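Local coordinates for protein FMN Adenylyltransferase (Candida glabrata, PDB 3FWK) that transfers an adenylyl group from ATP to FMN to make FAD, the last step of flavin cofactor biosynthesis, on a Rossmann-like alpha/beta fold, at residues 18-24 with 35-40; 74-78 with 208-214. All coordinates share one frame; numbering follows the deposited sequence.

Interaction 1 of 2, residues 18-24 with 35-40; sequences TSSYLQI and TQRAIN
Thr18 meets Ile39 through methyl groups, CG2 of the threonine lying 3.8 Å from CG2 of the isoleucine, while its hydroxyl turns back to Cys14 O in its own helix. One turn on, Tyr21 reaches across to helix 31-50. With CG anti to the backbone N (chi1 -169°), its ring meets three residues of that helix obliquely: Ile39 CD1 stands 3.5 Å from Tyr21 CD2, the Gln36 CG methylene 3.7 Å from CE2, and the Thr35 methyl lies by CE2 and CZ. Ile24 CD1 covers one face of the ring near its rim, and the phenol oxygen, close against Thr35 CB, is hydrogen-bonded to Ser207 of helix 202-212. Leu22 fills the outer side, its CD2 3.9 Å from Ile39 CG2 and also against Gln36 CB and Asn40 OD1. Past Leu22 the chain turns toward Ile24, and here Gln36 closes the contact. Its extended side chain passes beside the Tyr21 ring, the amide plane nearly perpendicular to it, and NE2 donates to Tyr21 O (3.0 Å, nearly straight at 167°) and to Ile24 O (3.1 Å), the latter on a lone pair. Both acceptors lie close to the amide plane, which fixes the rotation of the group. The two consecutive helices form a splayed hairpin, their short segments inclined at 136°. Tyr21 O also accepts from Ile24 N, so two donors grip it; Gln36 spends both N-H bonds of its amide on tying the Tyr21 and Ile24 carbonyls to helix 31-50.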
# COMPACT_ATOMS: atom_id res chain seq x y z
N THR A 18 -12.51 -6.91 -4.77
CA THR A 18 -12.41 -5.84 -5.77
C THR A 18 -13.69 -5.79 -6.63
O THR A 18 -14.26 -4.72 -6.87
CB THR A 18 -11.15 -6.02 -6.63
OG1 THR A 18 -9.99 -5.98 -5.75
CG2 THR A 18 -11.02 -4.91 -7.65
N SER A 19 -14.15 -6.95 -7.04
CA SER A 19 -15.40 -7.05 -7.77
C SER A 19 -16.58 -6.53 -6.95
O SER A 19 -17.47 -5.84 -7.47
CB SER A 19 -15.63 -8.51 -8.16
OG SER A 19 -14.72 -8.97 -9.12
N SER A 20 -16.59 -6.85 -5.67
CA SER A 20 -17.63 -6.39 -4.77
C SER A 20 -17.58 -4.87 -4.66
O SER A 20 -18.63 -4.18 -4.72
CB SER A 20 -17.51 -7.07 -3.40
OG SER A 20 -18.51 -6.61 -2.51
N TYR A 21 -16.38 -4.30 -4.55
CA TYR A 21 -16.28 -2.84 -4.49
C TYR A 21 -16.84 -2.20 -5.78
O TYR A 21 -17.58 -1.19 -5.73
CB TYR A 21 -14.79 -2.41 -4.31
CG TYR A 21 -14.66 -0.94 -3.99
CD1 TYR A 21 -14.54 -0.48 -2.68
CD2 TYR A 21 -14.70 0.03 -5.02
CE1 TYR A 21 -14.47 0.88 -2.38
CE2 TYR A 21 -14.66 1.36 -4.74
CZ TYR A 21 -14.55 1.80 -3.44
OH TYR A 21 -14.52 3.14 -3.22
N LEU A 22 -16.53 -2.81 -6.91
CA LEU A 22 -17.00 -2.31 -8.21
C LEU A 22 -18.51 -2.40 -8.37
O LEU A 22 -19.08 -1.69 -9.20
CB LEU A 22 -16.33 -3.04 -9.35
CG LEU A 22 -14.85 -2.68 -9.51
CD1 LEU A 22 -14.24 -3.59 -10.57
CD2 LEU A 22 -14.69 -1.22 -9.96
N GLN A 23 -19.15 -3.23 -7.55
CA GLN A 23 -20.61 -3.35 -7.54
C GLN A 23 -21.29 -2.44 -6.55
O GLN A 23 -22.42 -2.38 -6.55
CB GLN A 23 -20.98 -4.81 -7.26
CG GLN A 23 -20.56 -5.78 -8.33
CD GLN A 23 -20.57 -7.23 -7.85
OE1 GLN A 23 -21.09 -7.54 -6.75
NE2 GLN A 23 -19.99 -8.13 -8.65
N ILE A 24 -20.60 -1.66 -5.75
CA ILE A 24 -21.24 -0.70 -4.83
C ILE A 24 -22.07 0.45 -5.38
O ILE A 24 -21.62 1.16 -6.26
CB ILE A 24 -20.20 0.01 -3.87
CG1 ILE A 24 -19.39 -0.98 -3.00
CG2 ILE A 24 -20.89 1.09 -2.98
CD1 ILE A 24 -18.13 -0.32 -2.41
N THR A 35 -13.27 6.11 -7.04
CA THR A 35 -12.42 4.95 -6.73
C THR A 35 -12.69 3.80 -7.69
O THR A 35 -11.77 3.13 -8.14
CB THR A 35 -12.62 4.52 -5.25
OG1 THR A 35 -12.44 5.65 -4.41
CG2 THR A 35 -11.65 3.41 -4.87
N GLN A 36 -13.97 3.55 -8.01
CA GLN A 36 -14.29 2.56 -9.01
C GLN A 36 -13.60 2.84 -10.34
O GLN A 36 -13.06 1.94 -10.99
CB GLN A 36 -15.82 2.42 -9.21
CG GLN A 36 -16.49 1.92 -7.92
CD GLN A 36 -18.00 1.99 -7.94
OE1 GLN A 36 -18.56 2.86 -8.59
NE2 GLN A 36 -18.67 1.13 -7.20
N ARG A 37 -13.67 4.10 -10.78
CA ARG A 37 -12.98 4.49 -12.00
C ARG A 37 -11.46 4.25 -11.91
O ARG A 37 -10.85 3.77 -12.87
CB ARG A 37 -13.29 5.95 -12.34
CG ARG A 37 -14.79 6.18 -12.66
CD ARG A 37 -15.05 7.62 -13.21
NE ARG A 37 -14.65 8.73 -12.35
CZ ARG A 37 -15.42 9.30 -11.43
NH1 ARG A 37 -16.60 8.77 -11.12
NH2 ARG A 37 -14.99 10.37 -10.78
N ALA A 38 -10.89 4.55 -10.74
CA ALA A 38 -9.44 4.35 -10.56
C ALA A 38 -9.11 2.85 -10.61
O ALA A 38 -8.07 2.47 -11.21
CB ALA A 38 -9.03 4.93 -9.23
N ILE A 39 -9.97 2.02 -10.04
CA ILE A 39 -9.78 0.55 -10.13
C ILE A 39 -9.80 0.08 -11.56
O ILE A 39 -8.96 -0.72 -12.00
CB ILE A 39 -10.82 -0.20 -9.28
CG1 ILE A 39 -10.61 0.08 -7.80
CG2 ILE A 39 -10.84 -1.69 -9.62
CD1 ILE A 39 -11.81 -0.31 -6.90
N ASN A 40 -10.78 0.56 -12.33
CA ASN A 40 -10.86 0.15 -13.73
C ASN A 40 -9.62 0.54 -14.53
O ASN A 40 -9.14 -0.24 -15.35
CB ASN A 40 -12.14 0.70 -14.35
CG ASN A 40 -13.37 -0.02 -13.83
OD1 ASN A 40 -13.30 -1.19 -13.47
ND2 ASN A 40 -14.49 0.69 -13.79

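Interaction 2 of 2, residues 74-78 with 208-214; sequences LLLLY and FLLYSNE
Leu76 projects from helix 69-86 straight at the end of helix 202-212. Its CB lies 4.1 Å from Phe208 CE2; beyond it, CG is anti to the carbonyl carbon (chi1 -61°) and the two methyls part. CD1 enters between three residues, touching Ser212 CB at 3.9 Å, Phe208 CE2 and, more loosely, Leu209 CD1, whereas CD2 comes to the Glu214 CG methylene at 4.2 Å. Leu77, the next residue, sets CD2 3.7 Å from Phe208 CZ, so the outer end of the phenyl ring is met by both leucines. The contact joins two helices of the Rossmann-like alpha/beta domain that are far apart in sequence, with their short segments inclined at 65°. Ser212 OG accepts from Glu214 N (3.1 Å), which makes an ST turn at the point where Asn213 leaves the helix with positive phi, and donates to Leu209 O (2.7 Å). Both bonds satisfy a buried hydroxyl that sits beside the Leu76 methyl. Glu214 has its CG methylene against Leu76, and the bend at chi2 (-67°) sets the direction of the carboxylate, which is bound by Tyr132 and by a salt bridge to Arg131.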
# COMPACT_ATOMS: atom_id res chain seq x y z
N LEU A 74 -2.22 -1.49 -3.95
CA LEU A 74 -1.75 -2.03 -5.23
C LEU A 74 -1.57 -3.54 -5.18
O LEU A 74 -1.87 -4.22 -6.16
CB LEU A 74 -0.48 -1.33 -5.65
CG LEU A 74 0.09 -1.77 -7.01
CD1 LEU A 74 -0.96 -1.61 -8.16
CD2 LEU A 74 1.31 -0.95 -7.33
N LEU A 75 -1.09 -4.07 -4.05
CA LEU A 75 -0.94 -5.52 -3.96
C LEU A 75 -2.32 -6.21 -4.05
O LEU A 75 -2.45 -7.24 -4.72
CB LEU A 75 -0.27 -5.88 -2.64
CG LEU A 75 -0.04 -7.39 -2.41
CD1 LEU A 75 0.80 -8.05 -3.49
CD2 LEU A 75 0.61 -7.57 -1.01
N LEU A 76 -3.34 -5.68 -3.36
CA LEU A 76 -4.67 -6.27 -3.48
C LEU A 76 -5.15 -6.25 -4.93
O LEU A 76 -5.70 -7.23 -5.42
CB LEU A 76 -5.65 -5.51 -2.60
CG LEU A 76 -5.37 -5.51 -1.09
CD1 LEU A 76 -6.45 -4.74 -0.35
CD2 LEU A 76 -5.15 -6.93 -0.51
N LEU A 77 -4.95 -5.11 -5.63
CA LEU A 77 -5.36 -5.04 -7.02
C LEU A 77 -4.55 -5.94 -7.93
O LEU A 77 -5.09 -6.50 -8.89
CB LEU A 77 -5.31 -3.58 -7.50
CG LEU A 77 -6.28 -2.67 -6.77
CD1 LEU A 77 -5.99 -1.22 -7.13
CD2 LEU A 77 -7.79 -3.02 -7.00
N TYR A 78 -3.24 -6.08 -7.65
CA TYR A 78 -2.39 -6.93 -8.44
C TYR A 78 -2.82 -8.39 -8.29
O TYR A 78 -2.95 -9.12 -9.29
CB TYR A 78 -0.95 -6.72 -7.98
CG TYR A 78 0.09 -7.44 -8.80
CD1 TYR A 78 0.52 -6.90 -9.99
CD2 TYR A 78 0.61 -8.66 -8.42
CE1 TYR A 78 1.45 -7.53 -10.78
CE2 TYR A 78 1.55 -9.31 -9.19
CZ TYR A 78 1.94 -8.75 -10.39
OH TYR A 78 2.87 -9.36 -11.17
N PHE A 208 -10.94 2.29 -0.61
CA PHE A 208 -10.76 0.91 -1.00
C PHE A 208 -10.16 0.10 0.16
O PHE A 208 -10.60 -1.03 0.44
CB PHE A 208 -9.89 0.85 -2.23
CG PHE A 208 -9.77 -0.55 -2.78
CD1 PHE A 208 -10.83 -1.14 -3.45
CD2 PHE A 208 -8.60 -1.29 -2.62
CE1 PHE A 208 -10.74 -2.41 -3.96
CE2 PHE A 208 -8.49 -2.56 -3.14
CZ PHE A 208 -9.56 -3.14 -3.80
N LEU A 209 -9.15 0.64 0.82
CA LEU A 209 -8.53 -0.11 1.89
C LEU A 209 -9.49 -0.40 3.03
O LEU A 209 -9.49 -1.50 3.56
CB LEU A 209 -7.30 0.63 2.40
CG LEU A 209 -6.20 -0.19 3.09
CD1 LEU A 209 -5.79 -1.44 2.26
CD2 LEU A 209 -4.98 0.72 3.29
N LEU A 210 -10.28 0.59 3.40
CA LEU A 210 -11.25 0.38 4.48
C LEU A 210 -12.31 -0.63 4.07
O LEU A 210 -12.67 -1.52 4.88
CB LEU A 210 -11.86 1.72 4.90
CG LEU A 210 -10.91 2.66 5.63
CD1 LEU A 210 -11.50 4.05 5.66
CD2 LEU A 210 -10.61 2.16 7.07
N TYR A 211 -12.82 -0.53 2.85
CA TYR A 211 -13.82 -1.48 2.41
C TYR A 211 -13.26 -2.91 2.40
O TYR A 211 -13.98 -3.87 2.66
CB TYR A 211 -14.29 -1.11 1.00
CG TYR A 211 -15.29 -2.12 0.48
CD1 TYR A 211 -16.61 -2.07 0.91
CD2 TYR A 211 -14.89 -3.16 -0.37
CE1 TYR A 211 -17.54 -3.02 0.46
CE2 TYR A 211 -15.80 -4.10 -0.79
CZ TYR A 211 -17.09 -4.03 -0.35
OH TYR A 211 -17.96 -5.02 -0.78
N SER A 212 -11.98 -3.04 2.06
CA SER A 212 -11.42 -4.38 1.86
C SER A 212 -11.50 -5.24 3.12
O SER A 212 -11.52 -6.45 2.99
CB SER A 212 -9.95 -4.30 1.42
OG SER A 212 -9.07 -3.97 2.52
N ASN A 213 -11.48 -4.61 4.29
CA ASN A 213 -11.45 -5.33 5.56
C ASN A 213 -10.22 -6.21 5.70
O ASN A 213 -10.22 -7.14 6.48
CB ASN A 213 -12.72 -6.17 5.71
CG ASN A 213 -13.02 -6.57 7.13
OD1 ASN A 213 -12.50 -5.99 8.10
ND2 ASN A 213 -13.93 -7.52 7.27
N GLU A 214 -9.16 -5.87 4.98
CA GLU A 214 -7.85 -6.52 5.18
C GLU A 214 -7.15 -5.82 6.34
O GLU A 214 -7.32 -4.61 6.55
CB GLU A 214 -7.05 -6.43 3.90
CG GLU A 214 -7.53 -7.40 2.90
CD GLU A 214 -7.26 -8.85 3.36
OE1 GLU A 214 -6.10 -9.22 3.44
OE2 GLU A 214 -8.22 -9.56 3.70

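The centres of interactions 1 and 2 are about 11 Å apart, and the two meet at Phe208 and Tyr211. The Phe208 ring, packed on helix 69-86 in interaction 2, also receives Ile39 CD1 at 3.7 Å from Phe208 CD1 and sits edge-to-face with Tyr21, so helices 7-23, 31-50, 69-86 and 202-212 share one hydrophobic core. Tyr211, one turn farther along, adds a second edge-to-face ring pair with Tyr21. Interaction 2 is the deeper, its centre about 8 Å from the centre of the chain, against about 17 Å for that of interaction 1. The residues of the glucose site, Lys53, Trp54, Lys162 and Tyr192, belong to neither contact.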